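DyP-type peroxidase (Pleurotus ostreatus PC15, PDB 6FSK) probably catalyses the heme-dependent, peroxide-driven oxidation of dyes and probably also of divalent manganese. Local coordinates at residues F26-K35 / F79-L87; F34-I45 / I475-I484. The protein carries 1 engineered substitution. All coordinates share one frame; numbering follows the deposited sequence.

Interaction 1. Residues F26-K35 / F79-L87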
loop_
_atom_site.group_PDB
_atom_site.type_symbol
_atom_site.label_atom_id
_atom_site.label_comp_id
_atom_site.label_asym_id
_atom_site.label_seq_id
_atom_site.Cartn_x
_atom_site.Cartn_y
_atom_site.Cartn_z
ATOM N N PHE A 26 -10.726 2.556 16.641
ATOM C CA PHE A 26 -11.744 2.664 17.671
ATOM C C PHE A 26 -12.787 1.600 17.549
ATOM O O PHE A 26 -13.002 0.924 16.483
ATOM C CB PHE A 26 -12.363 4.060 17.637
ATOM C CG PHE A 26 -13.194 4.332 16.398
ATOM C CD1 PHE A 26 -14.527 4.049 16.350
ATOM C CD2 PHE A 26 -12.638 4.955 15.316
ATOM C CE1 PHE A 26 -15.262 4.337 15.225
ATOM C CE2 PHE A 26 -13.342 5.229 14.193
ATOM C CZ PHE A 26 -14.662 4.923 14.141
ATOM N N ASP A 27 -13.513 1.419 18.671
ATOM C CA ASP A 27 -14.759 0.658 18.738
ATOM C C ASP A 27 -15.864 1.656 19.111
ATOM O O ASP A 27 -15.631 2.674 19.751
ATOM C CB ASP A 27 -14.769 -0.408 19.763
ATOM C CG ASP A 27 -13.892 -1.525 19.460
ATOM O OD1 ASP A 27 -13.709 -1.906 18.250
ATOM O OD2 ASP A 27 -13.317 -2.096 20.461
ATOM N N VAL A 28 -17.045 1.411 18.525
ATOM C CA VAL A 28 -18.284 2.143 18.831
ATOM C C VAL A 28 -18.868 1.517 20.061
ATOM O O VAL A 28 -19.155 0.327 20.055
ATOM C CB VAL A 28 -19.302 2.049 17.666
ATOM C CG1 VAL A 28 -20.581 2.829 18.067
ATOM C CG2 VAL A 28 -18.712 2.715 16.414
ATOM N N THR A 29 -19.069 2.326 21.115
ATOM C CA THR A 29 -19.638 1.821 22.374
ATOM C C THR A 29 -21.134 2.188 22.588
ATOM O O THR A 29 -21.816 1.487 23.342
ATOM C CB THR A 29 -18.798 2.248 23.601
ATOM O OG1 THR A 29 -18.673 3.653 23.635
ATOM C CG2 THR A 29 -17.384 1.656 23.537
ATOM N N ASN A 30 -21.619 3.266 21.958
ATOM C CA ASN A 30 -23.016 3.681 22.050
ATOM C C ASN A 30 -23.369 4.153 20.611
ATOM O O ASN A 30 -22.928 5.202 20.177
ATOM C CB ASN A 30 -23.055 4.781 23.074
ATOM C CG ASN A 30 -24.412 5.389 23.228
ATOM O OD1 ASN A 30 -25.277 5.377 22.293
ATOM N ND2 ASN A 30 -24.602 5.960 24.386
ATOM N N VAL A 31 -24.118 3.325 19.931
ATOM C CA VAL A 31 -24.422 3.505 18.500
ATOM C C VAL A 31 -25.182 4.801 18.324
ATOM O O VAL A 31 -24.897 5.621 17.465
ATOM C CB VAL A 31 -25.224 2.360 17.975
ATOM C CG1 VAL A 31 -25.840 2.650 16.573
ATOM C CG2 VAL A 31 -24.441 1.042 18.028
ATOM N N ASP A 32 -26.280 5.008 19.078
ATOM C CA ASP A 32 -27.071 6.192 18.712
ATOM C C ASP A 32 -26.345 7.471 19.118
ATOM O O ASP A 32 -26.478 8.503 18.481
ATOM C CB ASP A 32 -28.521 6.127 19.282
ATOM C CG ASP A 32 -29.349 4.956 18.733
ATOM O OD1 ASP A 32 -29.292 4.552 17.540
ATOM O OD2 ASP A 32 -30.140 4.407 19.552
ATOM N N GLN A 33 -25.523 7.461 20.174
ATOM C CA GLN A 33 -24.776 8.615 20.502
ATOM C C GLN A 33 -23.642 8.866 19.456
ATOM O O GLN A 33 -23.314 9.990 19.155
ATOM C CB GLN A 33 -24.109 8.403 21.813
ATOM C CG GLN A 33 -23.445 9.658 22.309
ATOM C CD GLN A 33 -22.871 9.452 23.701
ATOM O OE1 GLN A 33 -22.588 8.295 24.117
ATOM N NE2 GLN A 33 -22.712 10.532 24.426
ATOM N N PHE A 34 -23.091 7.762 18.976
ATOM C CA PHE A 34 -22.074 7.842 17.926
ATOM C C PHE A 34 -22.628 8.552 16.723
ATOM O O PHE A 34 -21.996 9.482 16.164
ATOM C CB PHE A 34 -21.563 6.449 17.529
ATOM C CG PHE A 34 -20.567 6.491 16.381
ATOM C CD1 PHE A 34 -19.272 6.839 16.631
ATOM C CD2 PHE A 34 -20.951 6.229 15.072
ATOM C CE1 PHE A 34 -18.351 6.937 15.580
ATOM C CE2 PHE A 34 -20.038 6.231 14.050
ATOM C CZ PHE A 34 -18.734 6.594 14.312
ATOM N N LYS A 35 -23.839 8.146 16.326
ATOM C CA LYS A 35 -24.428 8.773 15.126
ATOM C C LYS A 35 -24.755 10.196 15.368
ATOM O O LYS A 35 -24.543 11.030 14.543
ATOM C CB LYS A 35 -25.605 7.989 14.633
ATOM C CG LYS A 35 -25.309 6.590 14.160
ATOM C CD LYS A 35 -26.552 5.954 13.584
ATOM C CE LYS A 35 -26.284 4.519 13.304
ATOM N NZ LYS A 35 -27.285 3.875 12.415
ATOM N N PHE A 79 -14.479 2.626 7.949
ATOM C CA PHE A 79 -15.184 1.686 8.801
ATOM C C PHE A 79 -14.998 0.270 8.370
ATOM O O PHE A 79 -15.089 -0.079 7.154
ATOM C CB PHE A 79 -16.716 1.981 8.785
ATOM C CG PHE A 79 -17.075 3.251 9.428
ATOM C CD1 PHE A 79 -17.315 3.295 10.793
ATOM C CD2 PHE A 79 -17.105 4.408 8.710
ATOM C CE1 PHE A 79 -17.591 4.491 11.419
ATOM C CE2 PHE A 79 -17.412 5.635 9.312
ATOM C CZ PHE A 79 -17.618 5.661 10.696
ATOM N N SER A 80 -14.792 -0.634 9.354
ATOM C CA SER A 80 -14.681 -2.025 9.024
ATOM C C SER A 80 -16.028 -2.708 8.899
ATOM O O SER A 80 -17.044 -2.156 9.257
ATOM C CB SER A 80 -13.883 -2.762 10.124
ATOM O OG SER A 80 -14.705 -2.819 11.326
ATOM N N HIS A 81 -16.014 -3.963 8.460
ATOM C CA HIS A 81 -17.262 -4.708 8.363
ATOM C C HIS A 81 -17.858 -4.905 9.724
ATOM O O HIS A 81 -19.046 -4.699 9.903
ATOM C CB HIS A 81 -17.032 -6.011 7.695
ATOM C CG HIS A 81 -18.248 -6.903 7.724
ATOM N ND1 HIS A 81 -19.340 -6.710 6.912
ATOM C CD2 HIS A 81 -18.534 -7.950 8.508
ATOM C CE1 HIS A 81 -20.246 -7.647 7.159
ATOM N NE2 HIS A 81 -19.772 -8.429 8.109
ATOM N N LEU A 82 -17.001 -5.158 10.693
ATOM C CA LEU A 82 -17.515 -5.266 12.064
ATOM C C LEU A 82 -18.149 -3.969 12.496
ATOM O O LEU A 82 -19.143 -3.931 13.273
ATOM C CB LEU A 82 -16.385 -5.642 13.011
ATOM C CG LEU A 82 -15.839 -7.052 12.798
ATOM C CD1 LEU A 82 -14.455 -7.191 13.380
ATOM C CD2 LEU A 82 -16.768 -8.123 13.346
ATOM N N GLY A 83 -17.577 -2.853 12.158
ATOM C CA GLY A 83 -18.151 -1.596 12.529
ATOM C C GLY A 83 -19.480 -1.278 11.851
ATOM O O GLY A 83 -20.417 -0.743 12.476
ATOM N N LEU A 84 -19.560 -1.597 10.571
ATOM C CA LEU A 84 -20.837 -1.510 9.860
ATOM C C LEU A 84 -21.894 -2.325 10.547
ATOM O O LEU A 84 -22.995 -1.802 10.802
ATOM C CB LEU A 84 -20.707 -1.886 8.365
ATOM C CG LEU A 84 -19.773 -0.912 7.565
ATOM C CD1 LEU A 84 -19.790 -1.490 6.139
ATOM C CD2 LEU A 84 -20.152 0.514 7.616
ATOM N N GLN A 85 -21.572 -3.568 10.850
ATOM C CA GLN A 85 -22.521 -4.426 11.590
ATOM C C GLN A 85 -22.934 -3.786 12.931
ATOM O O GLN A 85 -24.158 -3.759 13.308
ATOM C CB GLN A 85 -21.925 -5.764 11.835
ATOM C CG GLN A 85 -21.651 -6.620 10.568
ATOM C CD GLN A 85 -22.842 -7.437 10.063
ATOM O OE1 GLN A 85 -23.553 -7.055 9.108
ATOM N NE2 GLN A 85 -23.056 -8.578 10.697
ATOM N N LYS A 86 -21.983 -3.254 13.681
ATOM C CA LYS A 86 -22.321 -2.681 14.995
ATOM C C LYS A 86 -23.281 -1.533 14.795
ATOM O O LYS A 86 -24.197 -1.325 15.608
ATOM C CB LYS A 86 -21.044 -2.171 15.690
ATOM C CG LYS A 86 -21.251 -1.416 16.981
ATOM C CD LYS A 86 -21.707 -2.379 18.084
ATOM C CE LYS A 86 -21.895 -1.603 19.386
ATOM N NZ LYS A 86 -22.268 -2.618 20.419
ATOM N N LEU A 87 -23.147 -0.768 13.728
ATOM C CA LEU A 87 -23.951 0.392 13.471
ATOM C C LEU A 87 -25.354 0.022 12.823
ATOM O O LEU A 87 -26.099 0.920 12.550
ATOM C CB LEU A 87 -23.202 1.396 12.564
ATOM C CG LEU A 87 -21.952 2.072 13.150
ATOM C CD1 LEU A 87 -21.154 2.857 12.132
ATOM C CD2 LEU A 87 -22.318 3.000 14.287
#
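Leu87 pushes its CD2 methyl against the Phe34 ring, 3.6 Å from CD2 of that ring, and the same methyl lies 4.2 Å from CG1 of both Val28 and Val31. Val28 CG2 sits over the centre of one face of the Phe34 ring, and Phe79, pointing back at Phe34, meets the ring's edge, with Phe34 CZ 3.8 Å from Phe79 CE1. Phe34 sends its ring off helix 31-41 into this apolar cluster because CG stands trans to N (chi1 177°). Phe26 closes the inner end, its ring edge near Phe79 CE1. Toward solvent the packing thins to lysine chains: Lys86, bent at chi2 (71°), lays CE 3.4 Å from Val28 O and 3.9 Å from Val31 CG2. On another part of the margin the extended Lys35 gives the one cross-segment hydrogen bond, NZ to Leu87 O at 3.2 Å, lying in the carbonyl plane and binding the carbonyl just past the end of helix 81-86. Two helix N-caps, Asn30 and Ser80, turn each strand into its helix, and the layer of helices over an antiparallel sheet that results belongs to the ferredoxin-like alpha+beta fold of DyP peroxidases.

Interaction 2. Residues F34-I45 / I475-I484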
loop_
_atom_site.group_PDB
_atom_site.type_symbol
_atom_site.label_atom_id
_atom_site.label_comp_id
_atom_site.label_asym_id
_atom_site.label_seq_id
_atom_site.Cartn_x
_atom_site.Cartn_y
_atom_site.Cartn_z
ATOM N N PHE A 34 -23.091 7.762 18.976
ATOM C CA PHE A 34 -22.074 7.842 17.926
ATOM C C PHE A 34 -22.628 8.552 16.723
ATOM O O PHE A 34 -21.996 9.482 16.164
ATOM C CB PHE A 34 -21.563 6.449 17.529
ATOM C CG PHE A 34 -20.567 6.491 16.381
ATOM C CD1 PHE A 34 -19.272 6.839 16.631
ATOM C CD2 PHE A 34 -20.951 6.229 15.072
ATOM C CE1 PHE A 34 -18.351 6.937 15.580
ATOM C CE2 PHE A 34 -20.038 6.231 14.050
ATOM C CZ PHE A 34 -18.734 6.594 14.312
ATOM N N LYS A 35 -23.839 8.146 16.326
ATOM C CA LYS A 35 -24.428 8.773 15.126
ATOM C C LYS A 35 -24.755 10.196 15.368
ATOM O O LYS A 35 -24.543 11.030 14.543
ATOM C CB LYS A 35 -25.605 7.989 14.633
ATOM C CG LYS A 35 -25.309 6.590 14.160
ATOM C CD LYS A 35 -26.552 5.954 13.584
ATOM C CE LYS A 35 -26.284 4.519 13.304
ATOM N NZ LYS A 35 -27.285 3.875 12.415
ATOM N N ALA A 36 -25.195 10.579 16.589
ATOM C CA ALA A 36 -25.403 11.982 16.840
ATOM C C ALA A 36 -24.059 12.770 16.791
ATOM O O ALA A 36 -23.982 13.883 16.290
ATOM C CB ALA A 36 -26.095 12.158 18.210
ATOM N N ASN A 37 -22.957 12.191 17.380
ATOM C CA ASN A 37 -21.707 12.844 17.402
ATOM C C ASN A 37 -21.084 13.000 15.951
ATOM O O ASN A 37 -20.428 13.969 15.609
ATOM C CB ASN A 37 -20.720 12.054 18.277
ATOM C CG ASN A 37 -21.076 12.032 19.735
ATOM O OD1 ASN A 37 -21.937 12.813 20.245
ATOM N ND2 ASN A 37 -20.453 11.151 20.439
ATOM N N MET A 38 -21.400 12.017 15.136
ATOM C CA MET A 38 -20.942 11.983 13.759
ATOM C C MET A 38 -21.400 13.228 13.031
ATOM O O MET A 38 -20.698 13.795 12.201
ATOM C CB MET A 38 -21.432 10.793 13.005
ATOM C CG MET A 38 -20.567 9.559 13.193
ATOM S SD MET A 38 -18.894 9.648 12.506
ATOM C CE MET A 38 -19.182 9.694 10.719
ATOM N N ALA A 39 -22.556 13.740 13.373
ATOM C CA ALA A 39 -22.953 14.997 12.715
ATOM C C ALA A 39 -22.068 16.175 12.875
ATOM O O ALA A 39 -21.938 17.008 11.990
ATOM C CB ALA A 39 -24.384 15.338 13.153
ATOM N N HIS A 40 -21.410 16.262 14.031
ATOM C CA HIS A 40 -20.483 17.256 14.300
ATOM C C HIS A 40 -19.112 16.983 13.732
ATOM O O HIS A 40 -18.362 17.903 13.493
ATOM C CB HIS A 40 -20.362 17.427 15.805
ATOM C CG HIS A 40 -21.588 18.032 16.384
ATOM N ND1 HIS A 40 -22.548 17.294 17.026
ATOM C CD2 HIS A 40 -22.072 19.293 16.272
ATOM C CE1 HIS A 40 -23.545 18.096 17.368
ATOM N NE2 HIS A 40 -23.284 19.306 16.905
ATOM N N PHE A 41 -18.783 15.704 13.551
ATOM C CA PHE A 41 -17.506 15.291 12.970
ATOM C C PHE A 41 -17.456 15.543 11.458
ATOM O O PHE A 41 -16.432 15.986 10.953
ATOM C CB PHE A 41 -17.296 13.812 13.263
ATOM C CG PHE A 41 -16.005 13.208 12.680
ATOM C CD1 PHE A 41 -14.807 13.885 12.697
ATOM C CD2 PHE A 41 -16.071 11.985 12.136
ATOM C CE1 PHE A 41 -13.648 13.300 12.193
ATOM C CE2 PHE A 41 -14.914 11.370 11.653
ATOM C CZ PHE A 41 -13.743 12.085 11.635
ATOM N N ILE A 42 -18.533 15.268 10.746
ATOM C CA ILE A 42 -18.489 15.245 9.297
ATOM C C ILE A 42 -17.949 16.512 8.645
ATOM O O ILE A 42 -17.148 16.464 7.715
ATOM C CB ILE A 42 -19.865 14.776 8.720
ATOM C CG1 ILE A 42 -20.085 13.309 8.961
ATOM C CG2 ILE A 42 -19.979 15.117 7.198
ATOM C CD1 ILE A 42 -21.535 12.872 8.880
ATOM N N PRO A 43 -18.293 17.732 9.126
ATOM C CA PRO A 43 -17.745 18.944 8.531
ATOM C C PRO A 43 -16.249 19.147 8.639
ATOM O O PRO A 43 -15.720 19.993 7.945
ATOM C CB PRO A 43 -18.493 20.088 9.271
ATOM C CG PRO A 43 -19.649 19.455 9.792
ATOM C CD PRO A 43 -19.338 18.037 10.111
ATOM N N HIS A 44 -15.561 18.370 9.514
ATOM C CA HIS A 44 -14.121 18.343 9.596
ATOM C C HIS A 44 -13.413 17.469 8.530
ATOM O O HIS A 44 -12.187 17.622 8.368
ATOM C CB HIS A 44 -13.715 17.745 10.928
ATOM C CG HIS A 44 -13.878 18.676 12.079
ATOM N ND1 HIS A 44 -15.037 18.785 12.815
ATOM C CD2 HIS A 44 -13.008 19.558 12.605
ATOM C CE1 HIS A 44 -14.886 19.723 13.742
ATOM N NE2 HIS A 44 -13.652 20.190 13.656
ATOM N N ILE A 45 -14.142 16.631 7.826
ATOM C CA ILE A 45 -13.496 15.620 6.921
ATOM C C ILE A 45 -12.954 16.273 5.668
ATOM O O ILE A 45 -13.667 17.101 5.064
ATOM C CB ILE A 45 -14.461 14.496 6.603
ATOM C CG1 ILE A 45 -14.792 13.751 7.869
ATOM C CG2 ILE A 45 -13.905 13.504 5.554
ATOM C CD1 ILE A 45 -15.887 12.756 7.752
ATOM N N ILE A 475 -19.079 11.598 1.600
ATOM C CA ILE A 475 -19.625 12.568 2.536
ATOM C C ILE A 475 -21.150 12.394 2.636
ATOM O O ILE A 475 -21.673 12.323 3.746
ATOM C CB ILE A 475 -19.227 13.983 2.175
ATOM C CG1 ILE A 475 -17.670 14.181 2.095
ATOM C CG2 ILE A 475 -19.896 14.968 3.126
ATOM C CD1 ILE A 475 -17.001 13.852 3.417
ATOM N N THR A 476 -21.878 12.269 1.531
ATOM C CA THR A 476 -23.329 12.069 1.707
ATOM C C THR A 476 -23.677 10.710 2.352
ATOM O O THR A 476 -24.668 10.623 3.058
ATOM C CB THR A 476 -24.120 12.248 0.429
ATOM O OG1 THR A 476 -23.591 11.377 -0.522
ATOM C CG2 THR A 476 -24.028 13.632 -0.071
ATOM N N ALA A 477 -22.869 9.643 2.176
ATOM C CA ALA A 477 -23.073 8.406 2.887
ATOM C C ALA A 477 -22.936 8.626 4.395
ATOM O O ALA A 477 -23.773 8.125 5.166
ATOM C CB ALA A 477 -22.130 7.304 2.457
ATOM N N LEU A 478 -21.898 9.337 4.800
ATOM C CA LEU A 478 -21.716 9.619 6.233
ATOM C C LEU A 478 -22.945 10.391 6.796
ATOM O O LEU A 478 -23.390 10.096 7.912
ATOM C CB LEU A 478 -20.442 10.334 6.504
ATOM C CG LEU A 478 -19.133 9.641 6.111
ATOM C CD1 LEU A 478 -17.925 10.549 6.196
ATOM C CD2 LEU A 478 -18.918 8.459 6.994
ATOM N N LYS A 479 -23.421 11.366 6.054
ATOM C CA LYS A 479 -24.531 12.195 6.547
ATOM C C LYS A 479 -25.811 11.409 6.654
ATOM O O LYS A 479 -26.574 11.604 7.616
ATOM C CB LYS A 479 -24.715 13.426 5.678
ATOM C CG LYS A 479 -23.656 14.509 5.793
ATOM C CD LYS A 479 -24.014 15.645 4.839
ATOM C CE LYS A 479 -22.939 16.601 4.455
ATOM N NZ LYS A 479 -22.567 17.506 5.524
ATOM N N THR A 480 -26.034 10.482 5.744
ATOM C CA THR A 480 -27.303 9.759 5.697
ATOM C C THR A 480 -27.352 8.429 6.393
ATOM O O THR A 480 -28.446 7.947 6.845
ATOM C CB THR A 480 -27.738 9.554 4.217
ATOM O OG1 THR A 480 -26.770 8.784 3.486
ATOM C CG2 THR A 480 -27.906 10.850 3.560
ATOM N N LYS A 481 -26.225 7.713 6.469
ATOM C CA LYS A 481 -26.213 6.395 7.068
ATOM C C LYS A 481 -25.467 6.306 8.395
ATOM O O LYS A 481 -25.712 5.372 9.157
ATOM C CB LYS A 481 -25.615 5.351 6.133
ATOM C CG LYS A 481 -26.282 5.261 4.770
ATOM C CD LYS A 481 -27.698 4.697 4.823
ATOM C CE LYS A 481 -27.701 3.235 5.250
ATOM N NZ LYS A 481 -29.032 2.596 5.050
ATOM N N PHE A 482 -24.562 7.242 8.617
ATOM C CA PHE A 482 -23.678 7.184 9.789
ATOM C C PHE A 482 -24.007 8.279 10.832
ATOM O O PHE A 482 -23.305 8.379 11.833
ATOM C CB PHE A 482 -22.217 7.277 9.379
ATOM C CG PHE A 482 -21.767 6.108 8.577
ATOM C CD1 PHE A 482 -22.069 6.013 7.215
ATOM C CD2 PHE A 482 -20.972 5.117 9.095
ATOM C CE1 PHE A 482 -21.623 4.916 6.457
ATOM C CE2 PHE A 482 -20.607 4.052 8.401
ATOM C CZ PHE A 482 -20.863 3.903 7.037
ATOM N N ALA A 483 -24.959 9.177 10.570
ATOM C CA ALA A 483 -25.182 10.371 11.392
ATOM C C ALA A 483 -26.680 10.556 11.619
ATOM O O ALA A 483 -27.471 10.096 10.822
ATOM C CB ALA A 483 -24.653 11.619 10.728
ATOM N N ILE A 484 -27.028 11.266 12.688
ATOM C CA ILE A 484 -28.460 11.669 12.906
ATOM C C ILE A 484 -28.533 13.154 13.153
ATOM O O ILE A 484 -27.658 13.660 13.865
ATOM C CB ILE A 484 -29.183 10.867 14.030
ATOM C CG1 ILE A 484 -28.530 11.059 15.391
ATOM C CG2 ILE A 484 -29.342 9.383 13.645
ATOM C CD1 ILE A 484 -28.988 10.097 16.481
HETATM O O HOH W 1 -26.223 15.456 16.114
#
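Ile42, Lys35 and Ile484 bury the most surface where the C-terminal helix 475-481 and its tail pack on helix 31-41 and the 3-10 turn that follows it, joining the chain's last residues to the N-terminal part of the ferredoxin-like alpha+beta fold of DyP peroxidases. Ile42 CD1 lies 3.5 Å from Leu478 O, close to Leu478 CB, and also touches Ala483 CB; its CG2 branch, anti to the backbone N, turns the other way to Ile475 CG2 and the Lys479 chain. With the branches of Ile42 cut back to an alanine, a gap would probably open between Leu478 and Ala483, and the Lys479 chain would lose its apolar support. Next to it, Ile45 and Leu478 meet tip to tip, their CD1 methyls a tight 3.4 Å apart, while Met38, bent at chi2 and chi3, brings CE to Leu478 CD2 and Phe482 CB. Lys35 works here through its root: CB and CG both lie 3.6 Å from Phe482 O, a buried carbonyl with no hydrogen-bonding partner, which also receives a CA-H...O contact from Lys35 CA. Ile484 lays CG1 along the helix backbone, 3.6 Å from Ala36 CA, and its CG2 reaches Lys35 CB. Its own N-H bonds Lys35 O at 3.1 Å, well above the carbonyl plane (71° out of it). At the solvent edge a water donates to Ala36 O, at 2.7 Å, and to Ile484 O, at 3.2 Å.

How the interactions relate
Helix 31-41 takes part in both contacts, sharing Phe34 and Lys35, and the two centres lie 12 Å apart. Interaction 1 is the more buried: aromatic rings and branched aliphatics fill the space between helices and sheet, and its one hydrogen bond comes from a partly exposed lysine. Interaction 2 covers more surface but lies farther out, combining aliphatic packing with a backbone-to-backbone hydrogen bond and a bridging water at the chain end. Lys35 divides its work, its ammonium serving interaction 1 and its backbone and first methylenes interaction 2. Phe482 joins the two, packing on Phe79, Leu84 and Leu87. Both lie away from the heme.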